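Local coordinates for protein dihydropteroate synthase (Mycobacterium smegmatis, PDB 6OMZ) that probably catalyses the condensation of para-aminobenzoate with 6-hydroxymethyl-7,8-dihydropterin diphosphate, giving 7,8-dihydropteroate, the immediate precursor of folates, at residues I119-S124 / P142-H147; I61-G66 / S100-H105; I192-G197 / V220-G225; A226-F231 / R269-Q274. The protein carries 1 engineered substitution. All coordinates share one frame; numbering follows the deposited sequence.

Contact 1. Residues I119-S124 / P142-H147. With PMM (pterin-6-yl-methyl-monophosphate), chain D; EDO (1,2-ethanediol), chain K.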
# COMPACT_ATOMS: atom_id res chain seq x y z
N ILE A 119 3.67 -11.36 3.18
CA ILE A 119 4.17 -10.35 2.27
C ILE A 119 4.72 -9.21 3.13
O ILE A 119 4.18 -8.91 4.18
CB ILE A 119 3.03 -9.80 1.36
CG1 ILE A 119 2.40 -10.91 0.50
CG2 ILE A 119 3.51 -8.64 0.48
CD1 ILE A 119 1.08 -10.43 -0.11
N VAL A 120 5.79 -8.57 2.66
CA VAL A 120 6.35 -7.38 3.33
C VAL A 120 6.10 -6.18 2.43
O VAL A 120 6.47 -6.19 1.25
CB VAL A 120 7.85 -7.53 3.62
CG1 VAL A 120 8.40 -6.22 4.24
CG2 VAL A 120 8.09 -8.70 4.56
N ASN A 121 5.47 -5.14 2.99
CA ASN A 121 5.12 -3.93 2.26
C ASN A 121 5.96 -2.78 2.81
O ASN A 121 5.69 -2.26 3.90
CB ASN A 121 3.62 -3.63 2.42
CG ASN A 121 3.22 -2.34 1.74
OD1 ASN A 121 3.87 -1.91 0.79
ND2 ASN A 121 2.16 -1.70 2.25
N ASP A 122 6.97 -2.35 2.05
CA ASP A 122 7.99 -1.40 2.52
C ASP A 122 7.85 -0.07 1.80
O ASP A 122 8.27 0.06 0.64
CB ASP A 122 9.37 -2.02 2.30
CG ASP A 122 10.51 -1.18 2.85
OD1 ASP A 122 10.30 -0.05 3.35
OD2 ASP A 122 11.64 -1.69 2.77
N VAL A 123 7.28 0.93 2.47
CA VAL A 123 7.09 2.23 1.82
C VAL A 123 8.42 2.91 1.51
O VAL A 123 8.46 3.85 0.71
CB VAL A 123 6.17 3.17 2.63
CG1 VAL A 123 4.77 2.53 2.84
CG2 VAL A 123 6.80 3.58 3.96
N SER A 124 9.53 2.44 2.09
CA SER A 124 10.82 3.00 1.72
C SER A 124 11.47 2.26 0.56
O SER A 124 12.53 2.69 0.09
CB SER A 124 11.79 2.96 2.91
OG SER A 124 12.24 1.63 3.12
N PRO A 142 6.99 -12.53 -0.93
CA PRO A 142 6.97 -11.34 -1.78
C PRO A 142 7.35 -10.07 -1.02
O PRO A 142 7.09 -9.92 0.18
CB PRO A 142 5.52 -11.27 -2.28
CG PRO A 142 5.06 -12.68 -2.23
CD PRO A 142 5.71 -13.25 -0.99
N TRP A 143 7.98 -9.15 -1.75
CA TRP A 143 8.42 -7.87 -1.20
C TRP A 143 7.87 -6.77 -2.10
O TRP A 143 8.17 -6.75 -3.30
CB TRP A 143 9.95 -7.82 -1.14
CG TRP A 143 10.57 -6.64 -0.40
CD1 TRP A 143 9.93 -5.73 0.40
CD2 TRP A 143 11.96 -6.27 -0.40
NE1 TRP A 143 10.84 -4.82 0.90
CE2 TRP A 143 12.09 -5.13 0.42
CE3 TRP A 143 13.10 -6.80 -1.02
CZ2 TRP A 143 13.32 -4.51 0.64
CZ3 TRP A 143 14.33 -6.18 -0.80
CH2 TRP A 143 14.42 -5.04 0.03
N ILE A 144 7.05 -5.89 -1.53
CA ILE A 144 6.52 -4.73 -2.24
C ILE A 144 7.47 -3.56 -2.01
O ILE A 144 7.67 -3.13 -0.86
CB ILE A 144 5.10 -4.37 -1.75
CG1 ILE A 144 4.12 -5.53 -2.01
CG2 ILE A 144 4.59 -3.10 -2.45
CD1 ILE A 144 2.81 -5.43 -1.21
N LEU A 145 8.03 -3.03 -3.10
CA LEU A 145 8.93 -1.88 -3.07
C LEU A 145 8.16 -0.64 -3.52
O LEU A 145 7.87 -0.49 -4.71
CB LEU A 145 10.14 -2.12 -3.97
CG LEU A 145 10.97 -3.37 -3.68
CD1 LEU A 145 11.87 -3.69 -4.86
CD2 LEU A 145 11.79 -3.18 -2.41
N MET A 146 7.84 0.25 -2.58
CA MET A 146 7.17 1.50 -2.93
C MET A 146 8.18 2.59 -3.24
O MET A 146 9.25 2.66 -2.63
CB MET A 146 6.26 1.96 -1.79
CG MET A 146 5.15 2.89 -2.27
SD MET A 146 4.37 3.82 -0.92
CE MET A 146 5.66 5.04 -0.62
N HIS A 147 7.82 3.47 -4.17
CA HIS A 147 8.70 4.57 -4.55
C HIS A 147 8.50 5.76 -3.63
O HIS A 147 7.40 6.32 -3.55
CB HIS A 147 8.46 5.03 -5.99
CG HIS A 147 9.39 6.12 -6.40
ND1 HIS A 147 9.17 7.44 -6.11
CD2 HIS A 147 10.60 6.07 -7.02
CE1 HIS A 147 10.18 8.17 -6.56
NE2 HIS A 147 11.06 7.36 -7.12
N5 PMM D . 0.30 4.41 1.51
C6 PMM D . 0.40 4.44 2.85
C7 PMM D . 0.95 3.38 3.54
N8 PMM D . 1.44 2.28 2.97
N1 PMM D . 1.92 1.16 1.06
C2 PMM D . 1.93 1.08 -0.27
N2 PMM D . 2.51 0.04 -0.88
N3 PMM D . 1.39 2.05 -1.08
C4 PMM D . 0.79 3.21 -0.63
O4 PMM D . 0.30 4.01 -1.41
C4A PMM D . 0.78 3.35 0.85
C8A PMM D . 1.36 2.27 1.63
C9 PMM D . -0.01 5.72 3.53
O10 PMM D . -1.45 5.89 3.44
PA PMM D . -2.57 5.42 4.53
O1P PMM D . -3.87 5.78 3.91
O2P PMM D . -2.45 3.91 4.76
O3P PMM D . -2.31 6.15 5.84
C1 EDO K . 12.42 3.20 -3.40
O1 EDO K . 11.61 4.05 -2.58
C2 EDO K . 12.81 3.95 -4.67
O2 EDO K . 13.43 5.20 -4.31
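Val-120 and Asp-122 exchange backbone hydrogen bonds with Pro-142, Ile-144 and Met-146, so the two segments run as parallel strand neighbours. The bond from Ile-144 N to Val-120 O measures 2.9 Å, whereas that from Met-146 N to Asp-122 O, where the strands end, stretches to 3.3 Å.

Among the polar side chains, Asn-121 does the recognition. Its CG is anti to the backbone N (chi1 177°), and the amide reaches the pterin with both ends: OD1 accepts from PMM N2 at 2.9 Å while ND2 donates to PMM N1 at 3.1 Å. Asp-122 OD1 accepts from Ser-124 N, an Asx turn, and from Ser-124 OG on the same face of its plane. Its carboxylate also lies nearly coplanar with the indole of Trp-143, whose buried NE1 has no partner in the model.

Apolar packing fills in the rest. Ile-119 CG2 meets Ile-144 CD1 at 3.7 Å, and Leu-145 CD2 sits over the centre of the Trp-143 ring. Met-146, bent at chi3, lays SD over the pterin face, 3.5 Å from PMM N3, and its CE packs 3.8 Å from Val-123 CB; Val-123 CG1 covers the same pterin face. With helix 132-139 between the strands, this is a beta-alpha-beta unit of a TIM barrel, its C-terminal strand ends lining the pterin pocket.

Contact 2. Residues I61-G66 / S100-H105. With PMM (pterin-6-yl-methyl-monophosphate), chain D.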
# COMPACT_ATOMS: atom_id res chain seq x y z
N ILE A 61 -6.09 -9.57 0.45
CA ILE A 61 -4.92 -9.39 1.29
C ILE A 61 -5.27 -8.36 2.35
O ILE A 61 -5.93 -7.36 2.05
CB ILE A 61 -3.70 -8.91 0.47
CG1 ILE A 61 -3.34 -9.92 -0.62
CG2 ILE A 61 -2.49 -8.63 1.40
CD1 ILE A 61 -2.36 -9.40 -1.65
N ILE A 62 -4.85 -8.60 3.59
CA ILE A 62 -4.98 -7.60 4.65
C ILE A 62 -3.59 -7.05 4.94
O ILE A 62 -2.68 -7.80 5.30
CB ILE A 62 -5.61 -8.18 5.93
CG1 ILE A 62 -7.04 -8.69 5.64
CG2 ILE A 62 -5.63 -7.11 7.01
CD1 ILE A 62 -7.98 -7.63 5.06
N ASP A 63 -3.43 -5.73 4.77
CA ASP A 63 -2.17 -5.03 5.00
C ASP A 63 -2.20 -4.46 6.41
O ASP A 63 -2.93 -3.50 6.68
CB ASP A 63 -1.98 -3.94 3.95
CG ASP A 63 -0.63 -3.23 4.06
OD1 ASP A 63 0.41 -3.91 4.13
OD2 ASP A 63 -0.61 -1.98 4.04
N VAL A 64 -1.42 -5.05 7.33
CA VAL A 64 -1.43 -4.65 8.73
C VAL A 64 -0.26 -3.71 8.99
O VAL A 64 0.88 -4.01 8.59
CB VAL A 64 -1.37 -5.89 9.65
CG1 VAL A 64 -1.27 -5.48 11.13
CG2 VAL A 64 -2.62 -6.78 9.42
N GLY A 65 -0.53 -2.57 9.63
CA GLY A 65 0.52 -1.61 9.96
C GLY A 65 0.39 -1.10 11.38
O GLY A 65 -0.69 -1.09 11.97
N GLY A 66 1.53 -0.69 11.94
CA GLY A 66 1.53 -0.17 13.30
C GLY A 66 1.98 1.27 13.40
O GLY A 66 1.90 1.89 14.47
N SER A 100 -0.08 -8.87 4.62
CA SER A 100 1.15 -8.12 4.40
C SER A 100 1.43 -7.25 5.61
O SER A 100 0.49 -6.72 6.23
CB SER A 100 1.08 -7.27 3.13
OG SER A 100 0.00 -6.37 3.16
N ILE A 101 2.71 -7.11 5.97
CA ILE A 101 3.16 -6.22 7.03
C ILE A 101 3.67 -4.92 6.39
O ILE A 101 4.61 -4.94 5.59
CB ILE A 101 4.24 -6.87 7.91
CG1 ILE A 101 4.85 -5.85 8.89
CG2 ILE A 101 5.35 -7.53 7.06
CD1 ILE A 101 3.86 -5.38 10.00
N ASP A 102 3.04 -3.80 6.75
CA ASP A 102 3.41 -2.47 6.25
C ASP A 102 4.45 -1.92 7.23
O ASP A 102 4.11 -1.36 8.27
CB ASP A 102 2.17 -1.59 6.16
CG ASP A 102 2.45 -0.21 5.56
OD1 ASP A 102 3.62 0.24 5.51
OD2 ASP A 102 1.47 0.42 5.12
N THR A 103 5.73 -2.12 6.92
CA THR A 103 6.80 -1.61 7.77
C THR A 103 8.02 -1.32 6.92
O THR A 103 8.24 -1.96 5.88
CB THR A 103 7.16 -2.59 8.92
OG1 THR A 103 8.06 -1.97 9.85
CG2 THR A 103 7.85 -3.84 8.37
N MET A 104 8.80 -0.32 7.35
CA MET A 104 10.11 -0.01 6.81
C MET A 104 11.24 -0.64 7.61
O MET A 104 12.41 -0.45 7.25
CB MET A 104 10.38 1.51 6.80
CG MET A 104 9.33 2.40 6.21
SD MET A 104 9.88 4.12 6.40
CE MET A 104 9.77 4.37 8.16
N HIS A 105 10.94 -1.32 8.71
CA HIS A 105 11.95 -1.72 9.67
C HIS A 105 12.14 -3.23 9.61
O HIS A 105 11.17 -3.98 9.76
CB HIS A 105 11.55 -1.26 11.07
CG HIS A 105 11.31 0.22 11.15
ND1 HIS A 105 10.13 0.76 11.60
CD2 HIS A 105 12.10 1.26 10.80
CE1 HIS A 105 10.21 2.08 11.55
NE2 HIS A 105 11.39 2.41 11.06
N5 PMM D . 0.30 4.41 1.51
C6 PMM D . 0.40 4.44 2.85
C7 PMM D . 0.95 3.38 3.54
N8 PMM D . 1.44 2.28 2.97
N1 PMM D . 1.92 1.16 1.06
C2 PMM D . 1.93 1.08 -0.27
N2 PMM D . 2.51 0.04 -0.88
N3 PMM D . 1.39 2.05 -1.08
C4 PMM D . 0.79 3.21 -0.63
O4 PMM D . 0.30 4.01 -1.41
C4A PMM D . 0.78 3.35 0.85
C8A PMM D . 1.36 2.27 1.63
C9 PMM D . -0.01 5.72 3.53
O10 PMM D . -1.45 5.89 3.44
PA PMM D . -2.57 5.42 4.53
O1P PMM D . -3.87 5.78 3.91
O2P PMM D . -2.45 3.91 4.76
O3P PMM D . -2.31 6.15 5.84
O HOH W 1 4.04 -1.52 10.91
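Asp-63 and Val-64 lie alongside Ser-100 and Ile-101 in parallel register, the strand axes approaching to 4.6 Å with 32° between their directions. Three backbone bonds hold the pair: Ser-100 N to Ile-62 O, Val-64 N to Ser-100 O, and Asp-102 N to Val-64 O, the last at 2.8 Å. At the strand ends, water 1 bridges Gly-66 N and Asp-102 O.

Asp-63, Ser-100 and Asp-102 put their polar groups on one face. Ser-100 OG sits between its own backbone N and carbonyl carbon (chi1 58°), from where it donates to Asp-63 OD1 on the anti side at 2.7 Å. Ile-61 CG2 is the apolar flank of the same hydroxyl, 3.8 Å from Ser-100 OG. The other oxygen, Asp-63 OD2, comes within 3.4 Å of Asp-102 OD2 as the two carboxylates cross with planes 25° apart. This pairing of acceptors is probably made tolerable by Arg-269, which forms salt bridges to both, NE to Asp-63 OD2 and NH2 to Asp-102 OD2. Val-64 and Ile-101, on the reverse face, pack against helix 78-93, which links the strands in a beta-alpha-beta unit.

Asp-102 OD2 also stands 2.8 Å from PMM N8. In a 7,8-dihydropterin that nitrogen carries a hydrogen, so a carboxylate here would probably accept from the natural substrate. Asp-63, tied by the serine on one oxygen and by the arginine on the other, acts as second shell: it helps fix the guanidinium that in turn meets the ligand.

Contact 3. Residues I192-G197 / V220-G225. With PMM (pterin-6-yl-methyl-monophosphate), chain D.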
# COMPACT_ATOMS: atom_id res chain seq x y z
N ILE A 192 6.15 -3.72 -7.30
CA ILE A 192 6.52 -2.31 -7.24
C ILE A 192 5.27 -1.45 -7.13
O ILE A 192 4.17 -1.86 -7.51
CB ILE A 192 7.38 -1.87 -8.44
CG1 ILE A 192 6.67 -2.21 -9.76
CG2 ILE A 192 8.78 -2.50 -8.35
CD1 ILE A 192 7.44 -1.78 -11.02
N ASP A 193 5.45 -0.23 -6.61
CA ASP A 193 4.32 0.66 -6.29
C ASP A 193 4.83 2.08 -6.54
O ASP A 193 5.88 2.43 -5.99
CB ASP A 193 3.88 0.47 -4.82
CG ASP A 193 2.69 1.34 -4.40
OD1 ASP A 193 2.53 2.47 -4.90
OD2 ASP A 193 1.92 0.88 -3.53
N PRO A 194 4.14 2.90 -7.34
CA PRO A 194 4.65 4.25 -7.63
C PRO A 194 4.63 5.21 -6.44
O PRO A 194 5.16 6.32 -6.55
CB PRO A 194 3.72 4.75 -8.74
CG PRO A 194 2.40 4.02 -8.48
CD PRO A 194 2.83 2.64 -7.99
N GLY A 195 4.03 4.83 -5.32
CA GLY A 195 4.06 5.67 -4.13
C GLY A 195 3.34 6.99 -4.33
O GLY A 195 3.93 8.05 -4.10
N LEU A 196 2.07 6.94 -4.74
CA LEU A 196 1.33 8.17 -5.02
C LEU A 196 1.31 9.08 -3.79
O LEU A 196 1.09 8.62 -2.67
CB LEU A 196 -0.10 7.84 -5.45
CG LEU A 196 -0.27 6.89 -6.64
CD1 LEU A 196 -1.75 6.57 -6.87
CD2 LEU A 196 0.35 7.51 -7.89
N GLY A 197 1.57 10.37 -4.00
CA GLY A 197 1.52 11.34 -2.93
C GLY A 197 2.75 11.43 -2.05
O GLY A 197 2.89 12.40 -1.30
N VAL A 220 6.97 -6.49 -13.82
CA VAL A 220 6.93 -6.58 -12.36
C VAL A 220 5.52 -6.24 -11.92
O VAL A 220 4.99 -5.21 -12.36
CB VAL A 220 7.96 -5.64 -11.71
CG1 VAL A 220 7.99 -5.86 -10.19
CG2 VAL A 220 9.35 -5.85 -12.33
N PRO A 221 4.87 -7.05 -11.08
CA PRO A 221 3.52 -6.72 -10.61
C PRO A 221 3.48 -5.34 -9.97
O PRO A 221 4.40 -4.95 -9.25
CB PRO A 221 3.21 -7.81 -9.58
CG PRO A 221 4.07 -8.97 -10.00
CD PRO A 221 5.32 -8.37 -10.60
N VAL A 222 2.41 -4.59 -10.26
CA VAL A 222 2.27 -3.21 -9.81
C VAL A 222 1.11 -3.11 -8.82
O VAL A 222 -0.02 -3.51 -9.14
CB VAL A 222 2.05 -2.24 -10.98
CG1 VAL A 222 1.87 -0.81 -10.44
CG2 VAL A 222 3.24 -2.29 -11.95
N LEU A 223 1.39 -2.55 -7.65
CA LEU A 223 0.37 -2.20 -6.66
C LEU A 223 0.16 -0.70 -6.69
O LEU A 223 1.12 0.07 -6.77
CB LEU A 223 0.81 -2.63 -5.25
CG LEU A 223 -0.02 -2.21 -4.04
CD1 LEU A 223 -1.39 -2.88 -4.07
CD2 LEU A 223 0.72 -2.55 -2.75
N VAL A 224 -1.10 -0.27 -6.62
CA VAL A 224 -1.46 1.15 -6.61
C VAL A 224 -2.10 1.50 -5.27
O VAL A 224 -3.04 0.82 -4.84
CB VAL A 224 -2.43 1.49 -7.76
CG1 VAL A 224 -2.96 2.90 -7.62
CG2 VAL A 224 -1.74 1.30 -9.10
N GLY A 225 -1.62 2.57 -4.63
CA GLY A 225 -2.27 3.05 -3.43
C GLY A 225 -2.70 4.50 -3.55
O GLY A 225 -1.90 5.42 -3.35
N5 PMM D . 0.30 4.41 1.51
C6 PMM D . 0.40 4.44 2.85
C7 PMM D . 0.95 3.38 3.54
N8 PMM D . 1.44 2.28 2.97
N1 PMM D . 1.92 1.16 1.06
C2 PMM D . 1.93 1.08 -0.27
N2 PMM D . 2.51 0.04 -0.88
N3 PMM D . 1.39 2.05 -1.08
C4 PMM D . 0.79 3.21 -0.63
O4 PMM D . 0.30 4.01 -1.41
C4A PMM D . 0.78 3.35 0.85
C8A PMM D . 1.36 2.27 1.63
C9 PMM D . -0.01 5.72 3.53
O10 PMM D . -1.45 5.89 3.44
PA PMM D . -2.57 5.42 4.53
O1P PMM D . -3.87 5.78 3.91
O2P PMM D . -2.45 3.91 4.76
O3P PMM D . -2.31 6.15 5.84
O HOH W 2 0.79 4.27 -4.27
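Asp-193 and Leu-223 both hold CG anti to the backbone N (chi1 -179° and 172°), which carries carboxylate and isobutyl group side by side into the pocket, Asp-193 OD2 3.7 Å from Leu-223 CD2. Ile-192 instead places CG1 between its backbone N and carbonyl carbon (chi1 54°), and the chain crosses Val-220 at about a right angle, CG1 to CG1 at 3.9 Å. Two backbone bonds join the segments, from Ile-192 N to Pro-221 O and from Leu-223 N to Ile-192 O, around a single bridge between Ile-192 and Val-222. This short seam brings together strands 190-193 and 223-224 and so closes the TIM barrel. Asp-193 OD2 accepts from PMM N3 and also from PMM N2, each at 2.8 Å, so that one oxygen meets the guanidine-like N2/N3 edge of the pterin. OD1 accepts from Gly-195 N at 2.8 Å in an Asx turn, which steadies the carboxylate. Water 2 sits among both segments and the ligand, 2.6 Å from Asp-193 OD1 and 2.9 Å from PMM O4, and accepts from Leu-196 N and Gly-225 N. Farther from the pterin, Leu-196 CD1 packs against Val-224 CG1, and both residues touch helix 202-210.

Contact 4. Residues A226-F231 / R269-Q274; sequences ASRKRF and RVHDVQ. With PMM (pterin-6-yl-methyl-monophosphate), chain D.
Water 3 is gripped from both segments: Ala-226 N donates to it at 2.8 Å, and it donates to Arg-269 O at 2.7 Å. A second solvent bridge, through water 4, connects Ser-227 OG with Asp-272 N, the N-cap residue of helix 273-287. These waters tie the type II turn from Ala-226 to Lys-229 to the end of strand 267-270 and the start of helix 273-287.

Direct contact centres on His-271. Ser-227 OG lies at the edge of the imidazole, close to its plane and 3.1 Å from CD2. The Arg-228 side chain crosses that of His-271 at about a right angle, bringing CD to 3.7 Å from His-271 CD2, while its guanidinium goes on to salt bridges with Glu-250 and Asp-247. Packed this way, the imidazole directs NE2 at the phosphate, donating to PMM O1P at 2.6 Å.

Arg-269 runs extended from CG to NE, with CG anti to the backbone N (chi1 -176°), and reaches the same phosphate: NH1 and NH2 both donate to PMM O2P, at 2.8 and 2.9 Å. One face of its guanidinium covers PMM N8, on the pterin face opposite Met-146. At the other end of the ligand, Lys-229 NZ, in one of two conformers, hydrogen-bonds to PMM O4 at 2.6 Å, also reaching Gly-225 O and Leu-196 O.

Several donors thus converge on one ligand. The arginine, shared with Asp-63 and Asp-102, probably offsets part of the phosphate's negative charge; His-271 contributes an N-H donor, and the lysine in this conformer may draw electron density toward O4.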
# COMPACT_ATOMS: atom_id res chain seq x y z
N ALA A 226 -3.97 4.73 -3.90
CA ALA A 226 -4.50 6.08 -4.01
C ALA A 226 -5.46 6.45 -2.89
O ALA A 226 -5.79 7.63 -2.73
CB ALA A 226 -5.22 6.26 -5.36
N SER A 227 -5.90 5.47 -2.11
CA SER A 227 -7.05 5.59 -1.21
C SER A 227 -6.95 6.80 -0.30
O SER A 227 -6.03 6.90 0.52
CB SER A 227 -7.16 4.31 -0.39
OG SER A 227 -8.26 4.37 0.51
N ARG A 228 -7.90 7.73 -0.45
CA ARG A 228 -8.07 8.89 0.42
C ARG A 228 -6.89 9.86 0.39
O ARG A 228 -6.82 10.75 1.23
CB ARG A 228 -8.33 8.46 1.87
CG ARG A 228 -9.52 7.51 1.99
CD ARG A 228 -9.60 6.86 3.38
NE ARG A 228 -9.83 7.81 4.46
CZ ARG A 228 -11.03 8.12 4.94
NH1 ARG A 228 -12.12 7.57 4.42
NH2 ARG A 228 -11.14 8.98 5.94
N LYS A 229 -5.98 9.72 -0.56
CA LYS A 229 -4.77 10.54 -0.56
C LYS A 229 -5.08 12.00 -0.87
O LYS A 229 -6.15 12.35 -1.41
CB LYS A 229 -3.75 9.97 -1.55
CG LYS A 229 -3.23 8.59 -1.15
CD LYS A 229 -1.72 8.56 -1.08
CE LYS A 229 -1.20 7.25 -0.50
NZ LYS A 229 -0.37 6.51 -1.48
N ARG A 230 -4.12 12.86 -0.55
CA ARG A 230 -4.32 14.31 -0.60
C ARG A 230 -4.72 14.79 -1.98
O ARG A 230 -5.52 15.74 -2.10
CB ARG A 230 -3.04 15.01 -0.13
CG ARG A 230 -3.15 16.52 0.03
CD ARG A 230 -1.96 17.13 0.81
NE ARG A 230 -0.68 17.01 0.08
CZ ARG A 230 -0.21 17.92 -0.77
NH1 ARG A 230 -0.90 19.02 -1.03
NH2 ARG A 230 0.95 17.71 -1.38
N PHE A 231 -4.18 14.19 -3.05
CA PHE A 231 -4.54 14.65 -4.39
C PHE A 231 -6.01 14.43 -4.71
O PHE A 231 -6.57 15.16 -5.54
CB PHE A 231 -3.64 14.00 -5.47
CG PHE A 231 -4.00 12.57 -5.87
CD1 PHE A 231 -4.06 11.54 -4.94
CD2 PHE A 231 -4.17 12.25 -7.22
CE1 PHE A 231 -4.33 10.24 -5.32
CE2 PHE A 231 -4.44 10.94 -7.62
CZ PHE A 231 -4.52 9.93 -6.67
N ARG A 269 -4.40 -0.95 -3.03
CA ARG A 269 -4.39 -0.86 -1.57
C ARG A 269 -5.44 0.17 -1.15
O ARG A 269 -5.34 1.35 -1.54
CB ARG A 269 -2.99 -0.47 -1.06
CG ARG A 269 -2.85 -0.43 0.47
CD ARG A 269 -1.43 0.05 0.87
NE ARG A 269 -1.27 0.15 2.31
CZ ARG A 269 -1.61 1.21 3.04
NH1 ARG A 269 -2.14 2.28 2.46
NH2 ARG A 269 -1.41 1.22 4.35
N VAL A 270 -6.46 -0.26 -0.39
CA VAL A 270 -7.61 0.59 -0.09
C VAL A 270 -8.04 0.44 1.36
O VAL A 270 -7.86 -0.61 1.99
CB VAL A 270 -8.83 0.29 -1.02
CG1 VAL A 270 -8.46 0.50 -2.51
CG2 VAL A 270 -9.34 -1.14 -0.78
N HIS A 271 -8.65 1.50 1.89
CA HIS A 271 -9.29 1.42 3.19
C HIS A 271 -10.72 0.90 3.06
O HIS A 271 -11.16 0.05 3.86
CB HIS A 271 -9.29 2.80 3.85
CG HIS A 271 -7.92 3.33 4.12
ND1 HIS A 271 -7.25 3.10 5.30
CD2 HIS A 271 -7.09 4.08 3.35
CE1 HIS A 271 -6.07 3.69 5.25
NE2 HIS A 271 -5.94 4.29 4.08
N ASP A 272 -11.47 1.41 2.08
CA ASP A 272 -12.88 1.05 1.90
C ASP A 272 -12.92 -0.10 0.91
O ASP A 272 -13.03 0.09 -0.30
CB ASP A 272 -13.70 2.24 1.42
CG ASP A 272 -15.21 2.00 1.49
OD1 ASP A 272 -15.65 0.82 1.48
OD2 ASP A 272 -15.96 3.00 1.54
N VAL A 273 -12.81 -1.31 1.44
CA VAL A 273 -12.80 -2.49 0.58
C VAL A 273 -14.14 -2.66 -0.13
O VAL A 273 -14.20 -2.92 -1.33
CB VAL A 273 -12.40 -3.73 1.41
CG1 VAL A 273 -12.70 -5.02 0.65
CG2 VAL A 273 -10.91 -3.64 1.76
N GLN A 274 -15.25 -2.46 0.60
CA GLN A 274 -16.56 -2.64 -0.00
C GLN A 274 -16.74 -1.76 -1.24
O GLN A 274 -17.28 -2.21 -2.26
CB GLN A 274 -17.65 -2.34 1.03
CG GLN A 274 -19.05 -2.50 0.43
CD GLN A 274 -20.15 -2.26 1.45
OE1 GLN A 274 -20.71 -1.17 1.54
NE2 GLN A 274 -20.47 -3.29 2.22
N5 PMM D . 0.30 4.41 1.51
C6 PMM D . 0.40 4.44 2.85
C7 PMM D . 0.95 3.38 3.54
N8 PMM D . 1.44 2.28 2.97
N1 PMM D . 1.92 1.16 1.06
C2 PMM D . 1.93 1.08 -0.27
N2 PMM D . 2.51 0.04 -0.88
N3 PMM D . 1.39 2.05 -1.08
C4 PMM D . 0.79 3.21 -0.63
O4 PMM D . 0.30 4.01 -1.41
C4A PMM D . 0.78 3.35 0.85
C8A PMM D . 1.36 2.27 1.63
C9 PMM D . -0.01 5.72 3.53
O10 PMM D . -1.45 5.89 3.44
PA PMM D . -2.57 5.42 4.53
O1P PMM D . -3.87 5.78 3.91
O2P PMM D . -2.45 3.91 4.76
O3P PMM D . -2.31 6.15 5.84
O HOH W 3 -6.06 2.85 -3.62
O HOH W 4 -10.74 3.48 0.37

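Overall arrangement
All four contacts surround PMM at the C-terminal ends of the strands of one TIM barrel. Contacts 1 and 2 are sheet neighbours, centres about 9 Å apart, joined where Asn-121 N meets Ile-101 O at 2.7 Å. Contact 3 continues the barrel from contact 1, also about 9 Å between centres, through His-147 N and Asp-193 O (2.9 Å). Contacts 2 and 3 do not touch, their nearest atoms about 7 Å apart; the ligand spans them. Contact 4 reaches back to contact 2, although their centres are about 15 Å apart, because Arg-269 NE lies 2.8 Å from Asp-63 OD2. It meets contact 3 as well, with Lys-229 NZ 2.8 Å from Leu-196 O.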